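Local coordinates for nitrate transport protein (Xanthomonas axonopodis pv. citri, PDB 3KSX) that probably binds alkanesulfonates in the periplasm as the solute-receptor component of an import system, and is captured here with MOPS, at residues A[34-39]-A[65-70]; A[80-85]-A[212-217]; A[115-120]-A[197-202]. All coordinates share one frame; numbering follows the deposited sequence. Where two conformers were deposited one is given.

Contact 1 (A[34-39]-A[65-70]); sequences GYQKAV and FPAGPQ. With MPO (3[N-morpholino]propane sulfonic acid), chain B.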
ATOM      1  N   GLY A  34       4.549   9.160   7.763  1.00 22.13           N
ATOM      2  CA  GLY A  34       3.844   7.947   8.017  1.00 20.20           C
ATOM      3  C   GLY A  34       4.314   6.773   7.171  1.00 22.90           C
ATOM      4  O   GLY A  34       4.728   6.924   6.021  1.00 22.73           O
ATOM      5  N   TYR A  35       4.212   5.586   7.767  1.00 22.35           N
ATOM      6  CA  TYR A  35       4.601   4.387   7.079  1.00 24.65           C
ATOM      7  C   TYR A  35       3.761   3.205   7.563  1.00 24.54           C
ATOM      8  O   TYR A  35       3.023   3.354   8.520  1.00 24.83           O
ATOM      9  CB  TYR A  35       6.113   4.143   7.277  1.00 23.70           C
ATOM     10  CG  TYR A  35       6.439   3.521   8.608  1.00 23.79           C
ATOM     11  CD1 TYR A  35       6.354   4.251   9.803  1.00 21.30           C
ATOM     12  CD2 TYR A  35       6.782   2.164   8.695  1.00 27.22           C
ATOM     13  CE1 TYR A  35       6.688   3.645  11.055  1.00 28.66           C
ATOM     14  CE2 TYR A  35       7.096   1.565   9.925  1.00 30.17           C
ATOM     15  CZ  TYR A  35       7.030   2.294  11.074  1.00 28.73           C
ATOM     16  OH  TYR A  35       7.300   1.642  12.252  1.00 30.95           O
ATOM     17  N   GLN A  36       3.817   2.103   6.803  1.00 23.83           N
ATOM     18  CA  GLN A  36       3.132   0.862   7.042  1.00 24.03           C
ATOM     19  C   GLN A  36       4.243  -0.154   7.237  1.00 25.38           C
ATOM     20  O   GLN A  36       5.154  -0.206   6.434  1.00 27.91           O
ATOM     21  CB  GLN A  36       2.300   0.445   5.798  1.00 22.60           C
ATOM     22  CG  GLN A  36       1.181   1.434   5.532  1.00 22.13           C
ATOM     23  CD  GLN A  36       0.304   1.027   4.378  1.00 20.24           C
ATOM     24  OE1 GLN A  36      -0.170  -0.095   4.304  1.00 22.98           O
ATOM     25  NE2 GLN A  36       0.107   1.937   3.477  1.00 22.56           N
ATOM     26  N   LYS A  37       4.161  -0.935   8.312  1.00 27.94           N
ATOM     27  CA  LYS A  37       5.135  -2.028   8.574  1.00 31.16           C
ATOM     28  C   LYS A  37       5.298  -3.012   7.417  1.00 32.96           C
ATOM     29  O   LYS A  37       6.407  -3.555   7.189  1.00 34.28           O
ATOM     30  CB  LYS A  37       4.805  -2.768   9.883  1.00 31.83           C
ATOM     31  CG  LYS A  37       5.249  -2.037  11.202  1.00 37.42           C
ATOM     32  CD  LYS A  37       5.336  -3.021  12.412  1.00 44.01           C
ATOM     33  CE  LYS A  37       6.373  -2.581  13.493  1.00 50.80           C
ATOM     34  NZ  LYS A  37       6.999  -3.818  14.150  1.00 51.90           N
ATOM     35  N   ALA A  38       4.243  -3.224   6.653  1.00 32.60           N
ATOM     36  CA  ALA A  38       4.348  -4.051   5.455  1.00 36.18           C
ATOM     37  C   ALA A  38       5.437  -3.663   4.453  1.00 37.32           C
ATOM     38  O   ALA A  38       5.963  -4.532   3.706  1.00 38.66           O
ATOM     39  CB  ALA A  38       2.940  -4.147   4.718  1.00 34.62           C
ATOM     40  N   VAL A  39       5.745  -2.365   4.386  1.00 37.05           N
ATOM     41  CA  VAL A  39       6.625  -1.844   3.350  1.00 36.38           C
ATOM     42  C   VAL A  39       8.006  -1.975   3.941  1.00 36.30           C
ATOM     43  O   VAL A  39       8.463  -1.068   4.683  1.00 35.90           O
ATOM     44  CB  VAL A  39       6.371  -0.370   2.965  1.00 35.59           C
ATOM     45  CG1 VAL A  39       7.249   0.014   1.714  1.00 35.89           C
ATOM     46  CG2 VAL A  39       4.886  -0.079   2.706  1.00 34.79           C
ATOM     47  N   PHE A  65       1.063   3.183  10.659  1.00 22.40           N
ATOM     48  CA  PHE A  65      -0.380   2.990  10.398  1.00 22.04           C
ATOM     49  C   PHE A  65      -0.652   1.564   9.964  1.00 21.78           C
ATOM     50  O   PHE A  65       0.246   0.928   9.324  1.00 22.15           O
ATOM     51  CB  PHE A  65      -0.811   3.986   9.302  1.00 21.60           C
ATOM     52  CG  PHE A  65      -0.676   5.387   9.723  1.00 21.54           C
ATOM     53  CD1 PHE A  65      -1.695   5.969  10.446  1.00 20.92           C
ATOM     54  CD2 PHE A  65       0.545   6.058   9.610  1.00 18.13           C
ATOM     55  CE1 PHE A  65      -1.524   7.314  10.961  1.00 18.65           C
ATOM     56  CE2 PHE A  65       0.733   7.359  10.044  1.00 16.74           C
ATOM     57  CZ  PHE A  65      -0.294   8.005  10.752  1.00 19.98           C
ATOM     58  N   PRO A  66      -1.864   1.026  10.306  1.00 21.77           N
ATOM     59  CA  PRO A  66      -2.268  -0.344   9.931  1.00 22.77           C
ATOM     60  C   PRO A  66      -2.348  -0.556   8.403  1.00 22.00           C
ATOM     61  O   PRO A  66      -2.018  -1.625   7.905  1.00 22.96           O
ATOM     62  CB  PRO A  66      -3.628  -0.558  10.607  1.00 23.62           C
ATOM     63  CG  PRO A  66      -4.022   0.696  11.193  1.00 23.60           C
ATOM     64  CD  PRO A  66      -2.832   1.679  11.195  1.00 21.32           C
ATOM     65  N   ALA A  67      -2.705   0.494   7.688  1.00 21.86           N
ATOM     66  CA  ALA A  67      -2.881   0.444   6.240  1.00 21.31           C
ATOM     67  C   ALA A  67      -2.989   1.888   5.737  1.00 20.35           C
ATOM     68  O   ALA A  67      -2.828   2.829   6.485  1.00 20.53           O
ATOM     69  CB  ALA A  67      -4.201  -0.336   5.879  1.00 20.07           C
ATOM     70  N   GLY A  68      -3.198   2.046   4.427  1.00 20.62           N
ATOM     71  CA  GLY A  68      -3.150   3.358   3.736  1.00 20.28           C
ATOM     72  C   GLY A  68      -4.262   4.320   4.048  1.00 22.29           C
ATOM     73  O   GLY A  68      -4.003   5.519   4.205  1.00 23.09           O
ATOM     74  N   PRO A  69      -5.530   3.832   4.133  1.00 21.13           N
ATOM     75  CA  PRO A  69      -6.618   4.763   4.419  1.00 22.77           C
ATOM     76  C   PRO A  69      -6.441   5.459   5.795  1.00 20.40           C
ATOM     77  O   PRO A  69      -6.680   6.614   5.886  1.00 21.03           O
ATOM     78  CB  PRO A  69      -7.867   3.848   4.443  1.00 22.80           C
ATOM     79  CG  PRO A  69      -7.413   2.722   3.381  1.00 21.66           C
ATOM     80  CD  PRO A  69      -6.026   2.469   3.863  1.00 22.97           C
ATOM     81  N   GLN A  70      -5.875   4.722   6.748  1.00 19.13           N
ATOM     82  CA  GLN A  70      -5.596   5.197   8.099  1.00 19.02           C
ATOM     83  C   GLN A  70      -4.592   6.316   8.051  1.00 20.70           C
ATOM     84  O   GLN A  70      -4.799   7.408   8.660  1.00 21.90           O
ATOM     85  CB  GLN A  70      -5.152   4.036   9.014  1.00 18.34           C
ATOM     86  CG  GLN A  70      -6.298   3.025   9.323  1.00 23.70           C
ATOM     87  CD  GLN A  70      -6.306   1.875   8.382  1.00 26.57           C
ATOM     88  OE1 GLN A  70      -5.888   1.997   7.224  1.00 21.22           O
ATOM     89  NE2 GLN A  70      -6.753   0.725   8.876  1.00 19.00           N
TER
HETATM   90  S1  MPO B 325      -2.803   0.415   1.102  1.00 19.88           S
HETATM   91  O1  MPO B 325      -1.867   1.499   1.410  1.00 20.57           O
HETATM   92  O2  MPO B 325      -3.781   0.367   2.220  1.00 18.91           O
HETATM   93  O4  MPO B 325       3.370  -3.982  -1.703  1.00 49.25           O
HETATM   94  N1  MPO B 325       1.059  -2.579  -0.650  1.00 41.89           N
HETATM   95  C1  MPO B 325      -1.886  -1.032   1.177  1.00 21.75           C
HETATM   96  O3  MPO B 325      -3.533   0.434  -0.203  1.00 18.42           O
HETATM   97  C2  MPO B 325      -0.788  -0.978   0.109  1.00 28.22           C
HETATM   98  C3  MPO B 325       0.000  -2.291   0.314  1.00 36.23           C
HETATM   99  C4  MPO B 325       0.965  -3.943  -1.174  1.00 42.48           C
HETATM  100  C5  MPO B 325       2.052  -4.200  -2.229  1.00 47.35           C
HETATM  101  C6  MPO B 325       3.505  -2.815  -0.862  1.00 48.63           C
HETATM  102  C7  MPO B 325       2.319  -2.634   0.113  1.00 46.48           C
HETATM  103  O   HOH W   1      -0.564  -2.456   5.824  1.00 24.43           O
HETATM  104  O   HOH W   2       1.880  -1.065   9.774  1.00 32.94           O

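Contact 2 (A[80-85]-A[212-217]); sequences IDLGGA and GFFLSS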
ATOM      1  N   ILE A  80       0.540  13.824  10.261  1.00 22.77           N
ATOM      2  CA  ILE A  80       1.789  13.580   9.509  1.00 20.21           C
ATOM      3  C   ILE A  80       1.735  14.537   8.324  1.00 21.74           C
ATOM      4  O   ILE A  80       0.665  15.031   7.987  1.00 22.01           O
ATOM      5  CB  ILE A  80       1.863  12.103   9.030  1.00 20.86           C
ATOM      6  CG1 ILE A  80       0.620  11.735   8.142  1.00 21.33           C
ATOM      7  CG2 ILE A  80       2.103  11.146  10.238  1.00 22.32           C
ATOM      8  CD1 ILE A  80       0.789  10.347   7.495  1.00 19.95           C
ATOM      9  N   ASP A  81       2.820  14.681   7.608  1.00 19.86           N
ATOM     10  CA  ASP A  81       2.892  15.592   6.487  0.50 21.11           C
ATOM     11  C   ASP A  81       3.327  14.890   5.203  1.00 21.29           C
ATOM     12  O   ASP A  81       3.282  15.471   4.126  1.00 21.06           O
ATOM     13  CB  ASP A  81       3.864  16.690   6.848  0.50 23.04           C
ATOM     14  CG  ASP A  81       3.292  17.609   7.851  0.50 19.91           C
ATOM     15  OD1 ASP A  81       2.069  17.705   7.912  0.50 33.31           O
ATOM     16  OD2 ASP A  81       4.025  18.254   8.562  0.50 31.67           O
ATOM     17  N   LEU A  82       3.784  13.632   5.342  1.00 21.25           N
ATOM     18  CA  LEU A  82       4.259  12.817   4.246  1.00 22.09           C
ATOM     19  C   LEU A  82       4.004  11.354   4.580  1.00 21.99           C
ATOM     20  O   LEU A  82       4.165  10.953   5.756  1.00 21.63           O
ATOM     21  CB  LEU A  82       5.775  13.040   4.034  1.00 22.63           C
ATOM     22  CG  LEU A  82       6.506  12.423   2.836  1.00 26.97           C
ATOM     23  CD1 LEU A  82       5.940  12.861   1.480  1.00 33.66           C
ATOM     24  CD2 LEU A  82       7.948  12.890   2.889  1.00 32.09           C
ATOM     25  N   GLY A  83       3.611  10.534   3.603  1.00 20.86           N
ATOM     26  CA  GLY A  83       3.435   9.098   3.926  1.00 21.31           C
ATOM     27  C   GLY A  83       3.246   8.256   2.676  1.00 20.59           C
ATOM     28  O   GLY A  83       2.911   8.801   1.613  1.00 22.41           O
ATOM     29  N   GLY A  84       3.506   6.943   2.795  1.00 20.03           N
ATOM     30  CA  GLY A  84       3.373   6.031   1.657  1.00 20.13           C
ATOM     31  C   GLY A  84       2.116   5.220   1.699  1.00 19.87           C
ATOM     32  O   GLY A  84       1.760   4.634   2.755  1.00 18.57           O
ATOM     33  N   ALA A  85       1.480   5.065   0.563  1.00 20.86           N
ATOM     34  CA  ALA A  85       0.257   4.247   0.543  1.00 20.68           C
ATOM     35  C   ALA A  85       0.087   3.655  -0.832  1.00 23.16           C
ATOM     36  O   ALA A  85       0.794   4.065  -1.783  1.00 23.56           O
ATOM     37  CB  ALA A  85      -0.909   5.120   0.841  1.00 20.32           C
ATOM     38  N   GLY A 212       1.894   2.308  -6.095  1.00 22.94           N
ATOM     39  CA  GLY A 212       1.472   3.086  -4.916  1.00 21.85           C
ATOM     40  C   GLY A 212       2.112   4.479  -5.017  1.00 22.55           C
ATOM     41  O   GLY A 212       2.796   4.801  -6.014  1.00 22.15           O
ATOM     42  N   PHE A 213       1.972   5.267  -3.941  1.00 22.53           N
ATOM     43  CA  PHE A 213       2.371   6.666  -4.021  1.00 20.96           C
ATOM     44  C   PHE A 213       2.966   7.143  -2.710  1.00 20.01           C
ATOM     45  O   PHE A 213       2.627   6.558  -1.662  1.00 22.13           O
ATOM     46  CB  PHE A 213       1.153   7.524  -4.451  1.00 20.85           C
ATOM     47  CG  PHE A 213       0.668   7.222  -5.836  1.00 20.29           C
ATOM     48  CD1 PHE A 213       1.438   7.610  -6.931  1.00 20.22           C
ATOM     49  CD2 PHE A 213      -0.470   6.486  -6.063  1.00 18.56           C
ATOM     50  CE1 PHE A 213       1.024   7.339  -8.204  1.00 24.63           C
ATOM     51  CE2 PHE A 213      -0.885   6.179  -7.358  1.00 21.45           C
ATOM     52  CZ  PHE A 213      -0.095   6.602  -8.439  1.00 21.05           C
ATOM     53  N   PHE A 214       3.867   8.134  -2.771  1.00 22.09           N
ATOM     54  CA  PHE A 214       4.120   9.015  -1.635  1.00 23.35           C
ATOM     55  C   PHE A 214       3.207  10.257  -1.732  1.00 22.57           C
ATOM     56  O   PHE A 214       3.116  10.843  -2.808  1.00 22.60           O
ATOM     57  CB  PHE A 214       5.604   9.318  -1.537  1.00 23.95           C
ATOM     58  CG  PHE A 214       6.298   8.312  -0.718  1.00 32.55           C
ATOM     59  CD1 PHE A 214       6.648   7.059  -1.280  1.00 36.30           C
ATOM     60  CD2 PHE A 214       6.467   8.519   0.658  1.00 35.19           C
ATOM     61  CE1 PHE A 214       7.255   6.027  -0.451  1.00 33.61           C
ATOM     62  CE2 PHE A 214       7.056   7.562   1.456  1.00 39.41           C
ATOM     63  CZ  PHE A 214       7.434   6.302   0.918  1.00 35.43           C
ATOM     64  N   LEU A 215       2.439  10.533  -0.668  1.00 22.02           N
ATOM     65  CA  LEU A 215       1.473  11.636  -0.533  1.00 21.96           C
ATOM     66  C   LEU A 215       2.065  12.690   0.427  1.00 23.26           C
ATOM     67  O   LEU A 215       2.751  12.388   1.399  1.00 22.18           O
ATOM     68  CB  LEU A 215       0.069  11.182  -0.047  1.00 20.56           C
ATOM     69  CG  LEU A 215      -0.751  10.262  -1.002  1.00 16.83           C
ATOM     70  CD1 LEU A 215      -0.531  10.643  -2.518  1.00 21.09           C
ATOM     71  CD2 LEU A 215      -0.322   8.784  -0.822  1.00 21.85           C
ATOM     72  N   SER A 216       1.765  13.938   0.164  1.00 23.34           N
ATOM     73  CA  SER A 216       2.244  14.979   1.072  1.00 24.65           C
ATOM     74  C   SER A 216       1.117  15.961   1.280  1.00 22.80           C
ATOM     75  O   SER A 216       0.144  16.066   0.448  1.00 22.29           O
ATOM     76  CB  SER A 216       3.429  15.701   0.421  1.00 25.73           C
ATOM     77  OG  SER A 216       3.971  16.730   1.255  1.00 29.99           O
ATOM     78  N   SER A 217       1.257  16.719   2.369  1.00 22.34           N
ATOM     79  CA  SER A 217       0.520  17.919   2.622  1.00 21.59           C
ATOM     80  C   SER A 217       0.870  18.903   1.498  1.00 24.33           C
ATOM     81  O   SER A 217       2.041  18.989   1.101  1.00 23.36           O
ATOM     82  CB  SER A 217       1.002  18.469   4.005  1.00 23.45           C
ATOM     83  OG  SER A 217       0.934  19.890   4.094  1.00 27.77           O
TER

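Contact 3 (A[115-120]-A[197-202]); sequences ILVPSK and SARLLA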
ATOM      1  N   ILE A 115      -5.877 -12.442  -3.136  1.00 21.43           N
ATOM      2  CA  ILE A 115      -7.054 -12.938  -2.520  1.00 21.76           C
ATOM      3  C   ILE A 115      -6.700 -14.323  -1.964  1.00 21.64           C
ATOM      4  O   ILE A 115      -6.278 -15.224  -2.747  1.00 18.81           O
ATOM      5  CB  ILE A 115      -8.194 -12.972  -3.543  1.00 22.78           C
ATOM      6  CG1 ILE A 115      -8.383 -11.575  -4.222  1.00 24.37           C
ATOM      7  CG2 ILE A 115      -9.575 -13.486  -2.943  1.00 22.81           C
ATOM      8  CD1 ILE A 115      -9.538 -11.651  -5.303  1.00 27.67           C
ATOM      9  N   LEU A 116      -6.906 -14.451  -0.645  1.00 21.17           N
ATOM     10  CA  LEU A 116      -6.639 -15.663   0.133  1.00 19.71           C
ATOM     11  C   LEU A 116      -7.970 -16.307   0.505  1.00 20.16           C
ATOM     12  O   LEU A 116      -8.972 -15.596   0.739  1.00 20.70           O
ATOM     13  CB  LEU A 116      -5.805 -15.310   1.367  1.00 20.27           C
ATOM     14  CG  LEU A 116      -4.458 -14.618   1.250  1.00 21.52           C
ATOM     15  CD1 LEU A 116      -3.789 -14.578   2.576  1.00 20.01           C
ATOM     16  CD2 LEU A 116      -3.618 -15.318   0.249  1.00 20.84           C
ATOM     17  N   VAL A 117      -8.003 -17.630   0.566  1.00 19.50           N
ATOM     18  CA  VAL A 117      -9.085 -18.354   1.172  1.00 19.18           C
ATOM     19  C   VAL A 117      -8.520 -19.282   2.224  1.00 20.63           C
ATOM     20  O   VAL A 117      -7.291 -19.714   2.131  1.00 21.54           O
ATOM     21  CB  VAL A 117      -9.976 -19.167   0.163  1.00 18.24           C
ATOM     22  CG1 VAL A 117     -10.575 -18.208  -0.877  1.00 23.82           C
ATOM     23  CG2 VAL A 117      -9.102 -20.247  -0.517  1.00 18.11           C
ATOM     24  N   PRO A 118      -9.342 -19.596   3.229  1.00 22.28           N
ATOM     25  CA  PRO A 118      -8.896 -20.594   4.199  1.00 21.89           C
ATOM     26  C   PRO A 118      -8.541 -21.865   3.417  1.00 24.31           C
ATOM     27  O   PRO A 118      -9.236 -22.239   2.452  1.00 24.12           O
ATOM     28  CB  PRO A 118     -10.144 -20.840   5.074  1.00 22.26           C
ATOM     29  CG  PRO A 118     -10.843 -19.478   5.026  1.00 23.31           C
ATOM     30  CD  PRO A 118     -10.715 -19.124   3.549  1.00 23.76           C
ATOM     31  N   SER A 119      -7.472 -22.504   3.848  1.00 24.27           N
ATOM     32  CA  SER A 119      -6.958 -23.706   3.155  1.00 26.87           C
ATOM     33  C   SER A 119      -8.004 -24.833   3.162  1.00 26.41           C
ATOM     34  O   SER A 119      -8.150 -25.569   2.181  1.00 26.84           O
ATOM     35  CB  SER A 119      -5.579 -24.096   3.695  1.00 26.33           C
ATOM     36  OG  SER A 119      -5.617 -24.306   5.095  1.00 31.32           O
ATOM     37  N   LYS A 120      -8.863 -24.878   4.198  1.00 26.64           N
ATOM     38  CA  LYS A 120      -9.861 -25.926   4.243  1.00 27.53           C
ATOM     39  C   LYS A 120     -11.030 -25.750   3.313  1.00 25.97           C
ATOM     40  O   LYS A 120     -11.867 -26.638   3.183  1.00 27.39           O
ATOM     41  CB  LYS A 120     -10.390 -26.103   5.660  1.00 26.88           C
ATOM     42  CG  LYS A 120     -11.224 -24.920   6.147  1.00 31.95           C
ATOM     43  CD  LYS A 120     -12.642 -25.352   6.509  1.00 40.84           C
ATOM     44  CE  LYS A 120     -12.942 -25.087   7.962  1.00 48.77           C
ATOM     45  NZ  LYS A 120     -14.432 -24.785   8.119  1.00 53.54           N
ATOM     46  N   SER A 197      -2.439 -21.826   6.833  1.00 21.32           N
ATOM     47  CA  SER A 197      -3.717 -21.146   7.136  1.00 22.95           C
ATOM     48  C   SER A 197      -4.573 -20.862   5.862  1.00 22.35           C
ATOM     49  O   SER A 197      -5.844 -20.854   5.914  1.00 22.13           O
ATOM     50  CB  SER A 197      -3.434 -19.803   7.829  1.00 24.42           C
ATOM     51  OG  SER A 197      -2.974 -19.935   9.161  1.00 29.79           O
ATOM     52  N   ALA A 198      -3.900 -20.608   4.745  1.00 20.51           N
ATOM     53  CA  ALA A 198      -4.540 -20.136   3.513  1.00 21.69           C
ATOM     54  C   ALA A 198      -3.951 -20.702   2.218  1.00 22.39           C
ATOM     55  O   ALA A 198      -2.768 -21.164   2.175  1.00 24.15           O
ATOM     56  CB  ALA A 198      -4.471 -18.591   3.441  1.00 21.91           C
ATOM     57  N   ARG A 199      -4.792 -20.714   1.190  1.00 23.91           N
ATOM     58  CA  ARG A 199      -4.379 -20.958  -0.192  1.00 25.69           C
ATOM     59  C   ARG A 199      -4.502 -19.663  -0.952  1.00 24.65           C
ATOM     60  O   ARG A 199      -5.426 -18.915  -0.699  1.00 23.76           O
ATOM     61  CB  ARG A 199      -5.248 -22.003  -0.940  1.00 24.31           C
ATOM     62  CG  ARG A 199      -5.012 -23.462  -0.487  1.00 29.19           C
ATOM     63  CD  ARG A 199      -5.933 -24.356  -1.291  1.00 30.03           C
ATOM     64  NE  ARG A 199      -7.304 -24.379  -0.765  1.00 28.39           N
ATOM     65  CZ  ARG A 199      -8.361 -23.867  -1.427  1.00 30.72           C
ATOM     66  NH1 ARG A 199      -8.262 -23.277  -2.610  1.00 28.73           N
ATOM     67  NH2 ARG A 199      -9.547 -23.973  -0.901  1.00 28.77           N
ATOM     68  N   LEU A 200      -3.574 -19.412  -1.880  1.00 24.44           N
ATOM     69  CA  LEU A 200      -3.774 -18.299  -2.824  1.00 22.17           C
ATOM     70  C   LEU A 200      -4.938 -18.583  -3.769  1.00 21.16           C
ATOM     71  O   LEU A 200      -5.022 -19.633  -4.489  1.00 22.51           O
ATOM     72  CB  LEU A 200      -2.473 -18.080  -3.617  1.00 23.18           C
ATOM     73  CG  LEU A 200      -2.453 -16.982  -4.660  1.00 22.23           C
ATOM     74  CD1 LEU A 200      -2.621 -15.656  -3.988  1.00 24.89           C
ATOM     75  CD2 LEU A 200      -1.090 -17.056  -5.347  1.00 25.60           C
ATOM     76  N   LEU A 201      -5.861 -17.635  -3.917  1.00 21.18           N
ATOM     77  CA  LEU A 201      -6.873 -17.872  -4.900  1.00 22.38           C
ATOM     78  C   LEU A 201      -6.512 -17.077  -6.186  1.00 23.26           C
ATOM     79  O   LEU A 201      -6.694 -17.571  -7.292  1.00 25.44           O
ATOM     80  CB  LEU A 201      -8.253 -17.463  -4.367  1.00 22.12           C
ATOM     81  CG  LEU A 201      -9.399 -17.849  -5.287  1.00 23.88           C
ATOM     82  CD1 LEU A 201      -9.634 -19.269  -5.157  1.00 23.25           C
ATOM     83  CD2 LEU A 201     -10.688 -17.177  -4.856  1.00 24.65           C
ATOM     84  N   ALA A 202      -6.063 -15.829  -6.018  1.00 23.68           N
ATOM     85  CA  ALA A 202      -5.699 -14.980  -7.191  1.00 22.47           C
ATOM     86  C   ALA A 202      -4.737 -13.925  -6.729  1.00 22.46           C
ATOM     87  O   ALA A 202      -4.762 -13.567  -5.569  1.00 21.02           O
ATOM     88  CB  ALA A 202      -6.946 -14.312  -7.784  1.00 23.48           C
TER

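Contact 1 (A[34-39]-A[65-70])
Phe65 meets strand 30-36 through both backbone and ring as strand 59-65 gives way to helix 68-76. Phe65 N donates to Tyr35 O at 2.9 Å, while the aromatic ring turns its rim to the neighbouring strand, with CE2 3.8 Å from Gly34 CA. A water bridges Phe65 O and Lys37 N. At Pro66 a second water does similar work, donating to Pro66 O and to Gln36 OE1. Ala67, the N-cap residue, brings its CA to 3.4 Å from the same OE1. Gln36 gets there because CG lies beside its backbone N (chi1 -65°) and the chain then runs straight to the amide. Gly68 opens the helix, and its N donates to O2 of the MOPS sulfonate at 2.8 Å. Gln36 NE2 donates to sulfonate O1 at 2.9 Å, nearly straight at 166°, and also to Gly84 O. Pro69 packs against the ligand, its CD 3.5 Å from sulfonate O2. Ser141 N and Gly86 N donate to the ligand as well. The anion is thus held at this contact by two uncharged N-H donors, the Gln36 amide and Gly68 N at a helix N-terminus, whose dipole probably helps to stabilise it, consistent with a site for alkanesulfonates.

Contact 2 (A[80-85]-A[212-217])
Gly83 and Leu215 exchange two backbone hydrogen bonds in the antiparallel pairing of strands 82-86 and 212-217, part of a five-stranded sheet whose 2-1-3-5-4 order matches the type II periplasmic-binding fold. Leu215 N reaches Gly83 O at 2.9 Å and 174°; the return bond, Gly83 N to Leu215 O, is more bent. Two residues on, Ala85 and Phe213 form the next hydrogen-bonded pair, with Phe213 N only 2.7 Å from Ala85 O. At the far end Ser217 N donates to Asp81 O at 3.0 Å. Ser217 OG turns to another task, capping Tyr220 N at the start of helix 218-223. The backbone of Phe214, which is not used for bonds here, is satisfied across the other edge of its strand by Val103 and Gly104.

Between the bonded pairs, the Phe214 side chain bends back over its partner: Gly84 CA sits over the ring centre, 4.0 Å from the centroid of the Phe214 ring, in a CH-pi contact, with Leu82 CD1 at the ring's edge. Leu82 CG lies anti to the backbone N (chi1 -173°), which carries CD1 to 3.2 Å from Leu215 O.

Contact 3 (A[115-120]-A[197-202])
Ile115 faces two residues at once, Leu201 and Ala202, in a classic beta bulge between antiparallel strands 113-118 and 198-203 of the second five-stranded sheet. Ile115 O accepts Leu201 N at 2.7 Å and, weakly, Ala202 N at 3.3 Å; Ile115 N answers with a bond to Ala202 O. Past the bulge the ladder becomes regular, and Val117 and Arg199 exchange a pair of backbone bonds.

Arg199, on the last strand of the sheet within this chain, illustrates how a long side chain can fold back over its neighbour. From CB, which points to the same face as Val117, the chain runs out to CG, 4.1 Å from Ser119 CA. It continues extended to CD and then bends at chi3 (-81°), bringing the guanidinium back across strand 113-118. NE donates to Ser119 O, a long bond at 3.3 Å but straight (171°), with the acceptor in the guanidinium plane at its edge. CZ and both terminal nitrogens ride over Val117: CG2 lies 3.5 Å from the plane, displaced toward the rim. NH1 finds its partner in Leu123 O. The group is therefore held by two carbonyls, Ser119 O at NE and Leu123 O at NH1, with a Val117 methyl over one face.

Leu201 CD2 packs on the other methyl of Val117, CG1, at 4.1 Å. Leu116, on the reverse face, meets Ala198 CB with its CB and also touches Tyr189 of helix 188-194, while Ala198 touches Leu192 of that helix. Beyond the strands, Ser119 N donates to Ser197 O at 3.1 Å.

Contacts 1 and 2 belong to one five-stranded sheet and contact 3 to the other, as expected for the two lobes of a periplasmic-binding protein. The centres of contacts 1 and 2 are about 10 Å apart, and they touch where strands 30-36 and 82-86 adjoin: Gly34 N lies 2.7 Å from Leu82 O, a probable hydrogen bond. Contact 3 stands about 31 Å from contact 2 between centres, across the middle of the chain. Along the sequence contact 1 closes first; contact 2 then opens, and contact 3 forms entirely within the span it encloses. The chain thus leaves the first lobe, builds the second and returns, with MOPS beside contacts 1 and 2, also bound by Ser141 N, consistent with a site between the lobes.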